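PDB 2IL5: hypothetical protein from Staphylococcus aureus subsp. aureus, which is of unknown function but belongs to the Activator of Hsp90 ATPase homolog 1-like family, whose Bet v 1-like relatives often bind ligands. Local coordinates for residues L137-K140 and Q141-E145; D37-K40 and Q41-T45; S83-M86 and D87-V90. All coordinates share one frame; numbering follows the deposited sequence.

How the interactions relate
From the N terminus, interaction 2 comes first: residues 37-45 turn the chain out of helix 36-39 into the loop that leads to strand 50-55. Interaction 3 follows, closing the hairpin between strands 74-85 and 89-94. Interaction 1 comes last, in the first turns of the long helix 136-166. All three are local and run in series, neither nesting nor crossing. Interactions 2 and 3 lie with centres about 18 Å apart, whereas the centre of interaction 1 is about 30 Å from that of interaction 2, on the opposite side of the chain's centre. Helix 136-166 spans this distance: near its start it holds interaction 1, and residues near its other end pack on W42.

Interaction 1: residues L137-K140 and Q141-E145; sequences LEYK and QKKKE
Y139 has CG anti to its backbone N (chi1 -167°), and K143, one helical turn on, has CG beside its own backbone N (chi1 -59°); with an extended chi2 (158°) this brings the lysine's CD over the tyrosine ring, and a bend at chi3 turns only CE and NZ onward. K143 CD lies 3.8 Å from the centroid of the Y139 ring and close to its normal, which identifies a CH-pi contact over the face. CD is displaced toward the rim, and its nearest ring atom is Y139 CE2, at 3.7 Å. On another side of the helix the extended chain of Q141 folds back over the carbonyl of L137, and its OE1 comes within 3.8 Å of L137 CG, a van der Waals approach. Beneath both pairs runs the regular i to i+4 ladder of an alpha-helix, in which the backbone N atoms of Q141, K142, K143 and K144 bond in turn to the O atoms of L137, E138, Y139 and K140; K143 N to Y139 O, under the CH-pi pair, measures 3.0 Å. The polar ends of Y139 and K143 are held from outside the helix. Y139 OH hydrogen-bonds to V128 O and E12 N, and K143 NZ forms a salt bridge with E12. The side chains of K142 and K143 also touch V128, so this early part of helix 136-166 lies against strand 118-128 and the start of strand 12-22.

Interaction 2: residues D37-K40 and Q41-T45; sequences DLLK and QWFMT
L39 O is gripped by two backbone N-H groups as the chain turns away from helix 36-39. F43 N reaches it at 2.8 Å, in the carbonyl plane, as an i to i+4 bond; W42 N, an i to i+3 donor at 3.1 Å, stands well above that plane, 63° out of it. The two donors therefore approach from clearly different directions. Q41 N bonds to L38 O at 2.9 Å, again i to i+3 and above the carbonyl plane. The Q41 side chain adds a further link: extended beyond CG, it runs back along the turn and lays NE2 on a lone pair of D37 O at 2.8 Å, with a nearly straight N-H...O angle of 169° and the acceptor almost in the amide plane. Apolar contacts accompany these bonds. W42 CG sits between its backbone N and carbonyl carbon (chi1 75°), which turns the indole back over the turn, so that L39 O lies over one of its faces. The methyl L39 CD2 meets F43 CB at 3.6 Å and W42 CZ2 at 3.9 Å; the L39 and F43 side chains run alongside each other in a common direction. Further on, T45 CG2 comes to 3.2 Å from K40 O. Outside the turn, W42 NE1 hydrogen-bonds to A32 O, and the indole meets W33 edge-to-face; T45 OG1 is held by D67 and N50. W42 also packs on K160 and M161 of helix 136-166, while L39 touches I53 of strand 50-55 and F43 touches Y63 and I65 of strand 62-68, so the turn is wedged between the long helix and the sheet.

Interaction 3: residues S83-M86 and D87-V90; sequences SLVM and DEYV
Three backbone hydrogen bonds join S83-M86 to D87-V90, all using V85. Its N donates to Y89 O at 2.7 Å, and its O accepts from both E88 N and Y89 N, each at 2.9 Å. The pair V85-Y89 is hydrogen-bonded and antiparallel, and L84-V90 is the adjoining non-hydrogen-bonded pair. Weaker CA-H...O contacts supplement these bonds: V90 CA lies 3.4 Å from S83 O, and L84 CA lies 3.5 Å from Y89 O. Because E88 and Y89 both face V85, the hairpin carries a classic beta bulge directly beside its turn, where D87 takes a left-handed conformation (phi 64°). This turn reverses the chain between strands 74-85 and 89-94, neighbours in the antiparallel sheet. Apolar contacts fall on both faces. On one, the L84 and V90 side chains run alongside each other, CD2 of L84 4.1 Å from CG2 of V90, near Y30 of helix 26-32. On the other, V85 CG1 meets Y89 CB at 3.8 Å and stands at the edge of the tyrosine ring, near its plane. With CG of Y89 anti to the backbone N (chi1 -175°), the ring swings back along the partner strand to S83, whose OG is 3.8 Å from CD2 of Y89.

Interaction 1: residues L137-K140 and Q141-E145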
ATOM      1  N   LEU A 137     -24.450  -1.538 -14.985  1.00 49.38           N
ATOM      2  CA  LEU A 137     -23.887  -0.203 -15.073  1.00 50.66           C
ATOM      3  C   LEU A 137     -23.542   0.348 -13.712  1.00 50.06           C
ATOM      4  O   LEU A 137     -22.470   0.912 -13.514  1.00 51.84           O
ATOM      5  CB  LEU A 137     -24.885   0.724 -15.789  1.00 51.12           C
ATOM      6  CG  LEU A 137     -24.309   2.064 -16.242  1.00 54.95           C
ATOM      7  CD1 LEU A 137     -23.105   1.866 -17.176  1.00 55.95           C
ATOM      8  CD2 LEU A 137     -25.392   2.936 -16.892  1.00 59.16           C
ATOM      9  N   GLU A 138     -24.448   0.200 -12.766  1.00 50.13           N
ATOM     10  CA  GLU A 138     -24.200   0.665 -11.411  1.00 50.55           C
ATOM     11  C   GLU A 138     -22.975   0.019 -10.785  1.00 50.08           C
ATOM     12  O   GLU A 138     -22.223   0.698 -10.108  1.00 51.25           O
ATOM     13  CB  GLU A 138     -25.428   0.461 -10.508  1.00 50.85           C
ATOM     14  CG  GLU A 138     -26.600   1.308 -10.894  1.00 51.22           C
ATOM     15  CD  GLU A 138     -27.867   0.909 -10.185  1.00 53.40           C
ATOM     16  OE1 GLU A 138     -28.073  -0.279  -9.928  1.00 56.29           O
ATOM     17  OE2 GLU A 138     -28.682   1.794  -9.901  1.00 56.34           O
ATOM     18  N   TYR A 139     -22.796  -1.277 -11.004  1.00 49.60           N
ATOM     19  CA  TYR A 139     -21.644  -2.023 -10.498  1.00 49.46           C
ATOM     20  C   TYR A 139     -20.323  -1.575 -11.128  1.00 49.26           C
ATOM     21  O   TYR A 139     -19.290  -1.405 -10.460  1.00 48.52           O
ATOM     22  CB  TYR A 139     -21.830  -3.518 -10.760  1.00 48.83           C
ATOM     23  CG  TYR A 139     -20.824  -4.305  -9.976  1.00 49.62           C
ATOM     24  CD1 TYR A 139     -20.498  -3.922  -8.661  1.00 49.46           C
ATOM     25  CD2 TYR A 139     -20.135  -5.378 -10.544  1.00 49.65           C
ATOM     26  CE1 TYR A 139     -19.552  -4.583  -7.944  1.00 48.10           C
ATOM     27  CE2 TYR A 139     -19.188  -6.064  -9.809  1.00 52.03           C
ATOM     28  CZ  TYR A 139     -18.911  -5.648  -8.503  1.00 50.33           C
ATOM     29  OH  TYR A 139     -18.016  -6.341  -7.735  1.00 51.40           O
ATOM     30  N   LYS A 140     -20.370  -1.398 -12.437  1.00 49.16           N
ATOM     31  CA  LYS A 140     -19.270  -0.896 -13.173  1.00 49.58           C
ATOM     32  C   LYS A 140     -18.871   0.515 -12.716  1.00 49.63           C
ATOM     33  O   LYS A 140     -17.688   0.786 -12.565  1.00 49.87           O
ATOM     34  CB  LYS A 140     -19.555  -1.009 -14.664  1.00 50.94           C
ATOM     35  CG  LYS A 140     -18.906   0.059 -15.545  1.00 54.49           C
ATOM     36  CD  LYS A 140     -18.635  -0.488 -16.977  1.00 61.68           C
ATOM     37  CE  LYS A 140     -17.994   0.603 -17.846  1.00 65.36           C
ATOM     38  NZ  LYS A 140     -17.133   0.063 -18.931  1.00 68.00           N
ATOM     39  N   GLN A 141     -19.852   1.383 -12.464  1.00 48.83           N
ATOM     40  CA  GLN A 141     -19.599   2.700 -11.908  1.00 48.83           C
ATOM     41  C   GLN A 141     -18.994   2.694 -10.504  1.00 47.73           C
ATOM     42  O   GLN A 141     -18.140   3.518 -10.219  1.00 46.43           O
ATOM     43  CB  GLN A 141     -20.859   3.618 -12.016  1.00 49.55           C
ATOM     44  CG  GLN A 141     -21.294   3.775 -13.524  1.00 55.25           C
ATOM     45  CD  GLN A 141     -22.648   4.531 -13.820  1.00 61.59           C
ATOM     46  OE1 GLN A 141     -22.754   5.216 -14.862  1.00 61.75           O
ATOM     47  NE2 GLN A 141     -23.671   4.375 -12.945  1.00 59.98           N
ATOM     48  N   LYS A 142     -19.462   1.797  -9.621  1.00 48.09           N
ATOM     49  CA  LYS A 142     -18.886   1.625  -8.284  1.00 47.82           C
ATOM     50  C   LYS A 142     -17.406   1.130  -8.327  1.00 48.33           C
ATOM     51  O   LYS A 142     -16.610   1.555  -7.517  1.00 48.65           O
ATOM     52  CB  LYS A 142     -19.701   0.632  -7.447  1.00 48.40           C
ATOM     53  CG  LYS A 142     -19.168   0.492  -6.014  1.00 45.93           C
ATOM     54  CD  LYS A 142     -19.934  -0.477  -5.148  1.00 51.02           C
ATOM     55  CE  LYS A 142     -19.324  -0.575  -3.720  1.00 50.69           C
ATOM     56  NZ  LYS A 142     -19.933  -1.708  -3.010  1.00 53.31           N
ATOM     57  N   LYS A 143     -17.058   0.233  -9.252  1.00 48.26           N
ATOM     58  CA  LYS A 143     -15.663  -0.218  -9.415  1.00 48.65           C
ATOM     59  C   LYS A 143     -14.742   0.854  -9.988  1.00 48.99           C
ATOM     60  O   LYS A 143     -13.605   0.936  -9.589  1.00 48.07           O
ATOM     61  CB  LYS A 143     -15.566  -1.461 -10.274  1.00 48.10           C
ATOM     62  CG  LYS A 143     -16.356  -2.629  -9.693  1.00 51.19           C
ATOM     63  CD  LYS A 143     -16.668  -3.598 -10.816  1.00 52.91           C
ATOM     64  CE  LYS A 143     -15.406  -4.192 -11.299  1.00 55.03           C
ATOM     65  NZ  LYS A 143     -15.639  -4.646 -12.691  1.00 59.39           N
ATOM     66  N   LYS A 144     -15.248   1.655 -10.924  1.00 49.13           N
ATOM     67  CA  LYS A 144     -14.521   2.781 -11.438  1.00 50.85           C
ATOM     68  C   LYS A 144     -14.208   3.848 -10.359  1.00 50.23           C
ATOM     69  O   LYS A 144     -13.081   4.311 -10.277  1.00 50.99           O
ATOM     70  CB  LYS A 144     -15.264   3.373 -12.641  1.00 51.85           C
ATOM     71  CG  LYS A 144     -14.677   4.661 -13.192  1.00 54.14           C
ATOM     72  CD  LYS A 144     -13.633   4.437 -14.294  1.00 62.75           C
ATOM     73  CE  LYS A 144     -12.226   4.070 -13.730  1.00 65.84           C
ATOM     74  NZ  LYS A 144     -11.085   4.751 -14.454  1.00 63.04           N
ATOM     75  N   GLU A 145     -15.198   4.206  -9.547  1.00 49.69           N
ATOM     76  CA  GLU A 145     -15.053   5.143  -8.418  1.00 50.12           C
ATOM     77  C   GLU A 145     -14.047   4.610  -7.408  1.00 48.60           C
ATOM     78  O   GLU A 145     -13.223   5.351  -6.882  1.00 47.50           O
ATOM     79  CB  GLU A 145     -16.399   5.344  -7.686  1.00 49.59           C
ATOM     80  CG  GLU A 145     -17.210   6.544  -8.067  1.00 57.15           C
ATOM     81  CD  GLU A 145     -18.733   6.272  -8.143  1.00 62.27           C
ATOM     82  OE1 GLU A 145     -19.305   5.531  -7.289  1.00 63.98           O
ATOM     83  OE2 GLU A 145     -19.352   6.805  -9.094  1.00 64.72           O
TER

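Interaction 2: residues D37-K40 and Q41-T45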
ATOM      1  N   ASP A  37       9.770   2.321  11.340  1.00 46.09           N
ATOM      2  CA  ASP A  37       9.768   3.724  11.704  0.50 46.01           C
ATOM      3  C   ASP A  37       9.798   4.624  10.468  1.00 45.93           C
ATOM      4  O   ASP A  37       9.666   5.854  10.577  1.00 45.68           O
ATOM      5  CB  ASP A  37      10.864   3.998  12.738  0.50 46.60           C
ATOM      6  CG  ASP A  37      10.780   3.033  13.926  0.50 47.27           C
ATOM      7  OD1 ASP A  37       9.701   2.971  14.570  0.50 47.73           O
ATOM      8  OD2 ASP A  37      11.770   2.312  14.184  0.50 47.94           O
ATOM      9  N   LEU A  38       9.923   3.979   9.303  1.00 45.69           N
ATOM     10  CA  LEU A  38       9.710   4.615   8.017  1.00 45.73           C
ATOM     11  C   LEU A  38       8.244   4.416   7.568  1.00 45.70           C
ATOM     12  O   LEU A  38       7.574   5.383   7.220  1.00 45.72           O
ATOM     13  CB  LEU A  38      10.683   4.083   6.954  1.00 45.60           C
ATOM     14  CG  LEU A  38      12.175   4.305   7.184  1.00 45.86           C
ATOM     15  CD1 LEU A  38      12.978   3.867   5.964  1.00 44.07           C
ATOM     16  CD2 LEU A  38      12.492   5.763   7.568  1.00 44.04           C
ATOM     17  N   LEU A  39       7.750   3.178   7.612  1.00 45.13           N
ATOM     18  CA  LEU A  39       6.357   2.878   7.263  1.00 44.74           C
ATOM     19  C   LEU A  39       5.350   3.694   8.080  1.00 45.17           C
ATOM     20  O   LEU A  39       4.285   4.080   7.570  1.00 44.81           O
ATOM     21  CB  LEU A  39       6.061   1.401   7.488  1.00 44.55           C
ATOM     22  CG  LEU A  39       6.583   0.379   6.483  1.00 44.00           C
ATOM     23  CD1 LEU A  39       6.613  -1.013   7.171  1.00 43.52           C
ATOM     24  CD2 LEU A  39       5.771   0.393   5.155  1.00 41.75           C
ATOM     25  N   LYS A  40       5.706   3.955   9.345  1.00 44.98           N
ATOM     26  CA  LYS A  40       4.873   4.724  10.263  1.00 44.82           C
ATOM     27  C   LYS A  40       4.624   6.139   9.778  1.00 44.64           C
ATOM     28  O   LYS A  40       3.653   6.781  10.196  1.00 44.67           O
ATOM     29  CB  LYS A  40       5.463   4.701  11.676  1.00 45.52           C
ATOM     30  CG  LYS A  40       6.343   5.857  12.085  1.00 46.49           C
ATOM     31  CD  LYS A  40       6.572   5.817  13.587  1.00 49.21           C
ATOM     32  CE  LYS A  40       5.282   6.057  14.365  1.00 51.71           C
ATOM     33  NZ  LYS A  40       5.505   6.331  15.825  1.00 53.80           N
ATOM     34  N   GLN A  41       5.482   6.584   8.856  1.00 44.15           N
ATOM     35  CA  GLN A  41       5.435   7.911   8.306  1.00 43.97           C
ATOM     36  C   GLN A  41       4.635   8.021   7.021  1.00 44.74           C
ATOM     37  O   GLN A  41       4.308   9.145   6.618  1.00 45.36           O
ATOM     38  CB  GLN A  41       6.856   8.453   8.076  1.00 44.37           C
ATOM     39  CG  GLN A  41       7.731   8.476   9.324  1.00 42.94           C
ATOM     40  CD  GLN A  41       9.116   9.080   9.087  1.00 44.20           C
ATOM     41  OE1 GLN A  41       9.246  10.236   8.681  1.00 44.52           O
ATOM     42  NE2 GLN A  41      10.157   8.296   9.359  1.00 41.62           N
ATOM     43  N   TRP A  42       4.272   6.899   6.393  1.00 44.82           N
ATOM     44  CA  TRP A  42       3.643   6.991   5.064  1.00 44.71           C
ATOM     45  C   TRP A  42       2.632   5.928   4.706  1.00 44.75           C
ATOM     46  O   TRP A  42       1.766   6.182   3.893  1.00 45.52           O
ATOM     47  CB  TRP A  42       4.699   7.048   3.946  1.00 43.52           C
ATOM     48  CG  TRP A  42       5.372   5.733   3.652  1.00 41.55           C
ATOM     49  CD1 TRP A  42       6.517   5.254   4.235  1.00 40.20           C
ATOM     50  CD2 TRP A  42       4.978   4.749   2.667  1.00 41.30           C
ATOM     51  NE1 TRP A  42       6.841   4.016   3.690  1.00 41.92           N
ATOM     52  CE2 TRP A  42       5.922   3.692   2.726  1.00 41.15           C
ATOM     53  CE3 TRP A  42       3.912   4.648   1.747  1.00 39.90           C
ATOM     54  CZ2 TRP A  42       5.827   2.542   1.901  1.00 41.14           C
ATOM     55  CZ3 TRP A  42       3.831   3.519   0.926  1.00 39.06           C
ATOM     56  CH2 TRP A  42       4.793   2.485   1.009  1.00 39.40           C
ATOM     57  N   PHE A  43       2.763   4.733   5.254  1.00 45.57           N
ATOM     58  CA  PHE A  43       1.941   3.614   4.794  1.00 45.75           C
ATOM     59  C   PHE A  43       0.641   3.537   5.569  1.00 45.94           C
ATOM     60  O   PHE A  43       0.623   3.001   6.672  1.00 44.93           O
ATOM     61  CB  PHE A  43       2.710   2.297   4.925  1.00 46.32           C
ATOM     62  CG  PHE A  43       2.045   1.156   4.249  1.00 46.05           C
ATOM     63  CD1 PHE A  43       1.278   0.247   4.978  1.00 48.35           C
ATOM     64  CD2 PHE A  43       2.156   0.992   2.872  1.00 49.43           C
ATOM     65  CE1 PHE A  43       0.629  -0.818   4.338  1.00 49.13           C
ATOM     66  CE2 PHE A  43       1.506  -0.068   2.227  1.00 50.63           C
ATOM     67  CZ  PHE A  43       0.747  -0.971   2.978  1.00 49.75           C
HETATM   68  N   MSE A  44      -0.422   4.089   4.976  1.00 46.19           N
HETATM   69  CA  MSE A  44      -1.772   4.215   5.578  1.00 47.00           C
HETATM   70  C   MSE A  44      -1.788   5.005   6.875  1.00 45.54           C
HETATM   71  O   MSE A  44      -2.731   4.944   7.647  1.00 44.65           O
HETATM   72  CB  MSE A  44      -2.411   2.842   5.813  1.00 48.26           C
HETATM   73  CG  MSE A  44      -2.181   1.839   4.716  1.00 54.43           C
HETATM   74 SE   MSE A  44      -3.558   1.899   3.377  0.70 67.29          SE
HETATM   75  CE  MSE A  44      -5.184   1.622   4.440  1.00 64.21           C
ATOM     76  N   THR A  45      -0.719   5.744   7.111  1.00 45.20           N
ATOM     77  CA  THR A  45      -0.609   6.515   8.312  1.00 44.59           C
ATOM     78  C   THR A  45       0.401   7.658   8.115  1.00 43.96           C
ATOM     79  O   THR A  45       0.899   7.855   6.999  1.00 44.04           O
ATOM     80  CB  THR A  45      -0.259   5.563   9.461  1.00 44.77           C
ATOM     81  OG1 THR A  45      -0.462   6.215  10.719  1.00 44.86           O
ATOM     82  CG2 THR A  45       1.158   5.017   9.307  1.00 45.42           C
TER

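Interaction 3: residues S83-M86 and D87-V90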
ATOM      1  N   SER A  83       5.859 -12.201   0.837  1.00 45.23           N
ATOM      2  CA  SER A  83       7.074 -12.366   0.111  1.00 46.62           C
ATOM      3  C   SER A  83       7.925 -11.121   0.319  1.00 45.79           C
ATOM      4  O   SER A  83       7.439  -9.998   0.179  1.00 44.65           O
ATOM      5  CB  SER A  83       6.752 -12.582  -1.362  1.00 46.95           C
ATOM      6  OG  SER A  83       7.923 -12.993  -2.026  1.00 54.13           O
ATOM      7  N   LEU A  84       9.187 -11.350   0.705  1.00 45.97           N
ATOM      8  CA  LEU A  84      10.184 -10.294   0.957  1.00 44.85           C
ATOM      9  C   LEU A  84      11.490 -10.710   0.292  1.00 45.72           C
ATOM     10  O   LEU A  84      12.237 -11.551   0.807  1.00 45.04           O
ATOM     11  CB  LEU A  84      10.424 -10.122   2.471  1.00 44.19           C
ATOM     12  CG  LEU A  84       9.261  -9.499   3.260  1.00 45.35           C
ATOM     13  CD1 LEU A  84       9.449  -9.631   4.727  1.00 44.42           C
ATOM     14  CD2 LEU A  84       9.074  -8.019   2.884  1.00 43.39           C
ATOM     15  N   VAL A  85      11.763 -10.158  -0.877  1.00 45.51           N
ATOM     16  CA  VAL A  85      13.067 -10.358  -1.417  1.00 44.13           C
ATOM     17  C   VAL A  85      13.849  -9.041  -1.480  1.00 44.49           C
ATOM     18  O   VAL A  85      13.405  -8.048  -2.076  1.00 44.25           O
ATOM     19  CB  VAL A  85      13.105 -11.397  -2.621  1.00 45.90           C
ATOM     20  CG1 VAL A  85      11.705 -11.765  -3.194  1.00 42.90           C
ATOM     21  CG2 VAL A  85      14.230 -11.128  -3.683  1.00 43.84           C
HETATM   22  N   MSE A  86      14.980  -9.039  -0.767  1.00 43.79           N
HETATM   23  CA  MSE A  86      15.839  -7.873  -0.546  1.00 43.56           C
HETATM   24  C   MSE A  86      16.133  -6.988  -1.745  1.00 42.96           C
HETATM   25  O   MSE A  86      16.736  -7.440  -2.721  1.00 42.38           O
HETATM   26  CB  MSE A  86      17.165  -8.314   0.029  1.00 44.71           C
HETATM   27  CG  MSE A  86      17.977  -7.140   0.547  1.00 47.91           C
HETATM   28 SE   MSE A  86      19.844  -7.547   0.826  0.70 54.95          SE
HETATM   29  CE  MSE A  86      19.714  -9.208   1.876  1.00 54.03           C
ATOM     30  N   ASP A  87      15.702  -5.720  -1.623  1.00 42.72           N
ATOM     31  CA  ASP A  87      15.863  -4.638  -2.615  1.00 42.60           C
ATOM     32  C   ASP A  87      15.106  -4.940  -3.895  1.00 42.61           C
ATOM     33  O   ASP A  87      15.311  -4.284  -4.910  1.00 43.16           O
ATOM     34  CB  ASP A  87      17.362  -4.346  -2.930  1.00 42.80           C
ATOM     35  CG  ASP A  87      18.145  -3.952  -1.719  1.00 42.68           C
ATOM     36  OD1 ASP A  87      17.550  -3.480  -0.729  1.00 41.15           O
ATOM     37  OD2 ASP A  87      19.389  -4.087  -1.751  1.00 47.42           O
ATOM     38  N   GLU A  88      14.210  -5.921  -3.851  1.00 42.87           N
ATOM     39  CA  GLU A  88      13.665  -6.470  -5.087  1.00 42.68           C
ATOM     40  C   GLU A  88      12.139  -6.599  -5.106  1.00 42.03           C
ATOM     41  O   GLU A  88      11.484  -6.277  -6.107  1.00 42.30           O
ATOM     42  CB  GLU A  88      14.326  -7.830  -5.377  1.00 42.63           C
ATOM     43  CG  GLU A  88      13.948  -8.417  -6.701  1.00 44.12           C
ATOM     44  CD  GLU A  88      14.564  -9.787  -6.979  1.00 45.99           C
ATOM     45  OE1 GLU A  88      15.636 -10.115  -6.397  1.00 47.52           O
ATOM     46  OE2 GLU A  88      13.976 -10.524  -7.813  1.00 42.89           O
ATOM     47  N   TYR A  89      11.553  -7.078  -4.020  1.00 41.28           N
ATOM     48  CA  TYR A  89      10.160  -7.482  -4.126  1.00 41.18           C
ATOM     49  C   TYR A  89       9.515  -7.619  -2.807  1.00 40.49           C
ATOM     50  O   TYR A  89      10.021  -8.303  -1.919  1.00 40.93           O
ATOM     51  CB  TYR A  89      10.027  -8.782  -4.945  1.00 41.22           C
ATOM     52  CG  TYR A  89       8.614  -9.272  -5.238  1.00 42.18           C
ATOM     53  CD1 TYR A  89       7.695  -8.490  -5.939  1.00 43.88           C
ATOM     54  CD2 TYR A  89       8.224 -10.567  -4.870  1.00 44.63           C
ATOM     55  CE1 TYR A  89       6.382  -8.961  -6.217  1.00 42.20           C
ATOM     56  CE2 TYR A  89       6.943 -11.056  -5.155  1.00 45.15           C
ATOM     57  CZ  TYR A  89       6.033 -10.248  -5.822  1.00 45.80           C
ATOM     58  OH  TYR A  89       4.778 -10.758  -6.100  1.00 46.37           O
ATOM     59  N   VAL A  90       8.388  -6.934  -2.693  1.00 39.82           N
ATOM     60  CA  VAL A  90       7.476  -7.124  -1.582  1.00 39.44           C
ATOM     61  C   VAL A  90       6.076  -7.560  -2.105  1.00 39.50           C
ATOM     62  O   VAL A  90       5.491  -6.901  -2.970  1.00 38.81           O
ATOM     63  CB  VAL A  90       7.345  -5.824  -0.695  1.00 39.67           C
ATOM     64  CG1 VAL A  90       6.376  -6.058   0.459  1.00 37.67           C
ATOM     65  CG2 VAL A  90       8.685  -5.367  -0.157  1.00 37.49           C
TER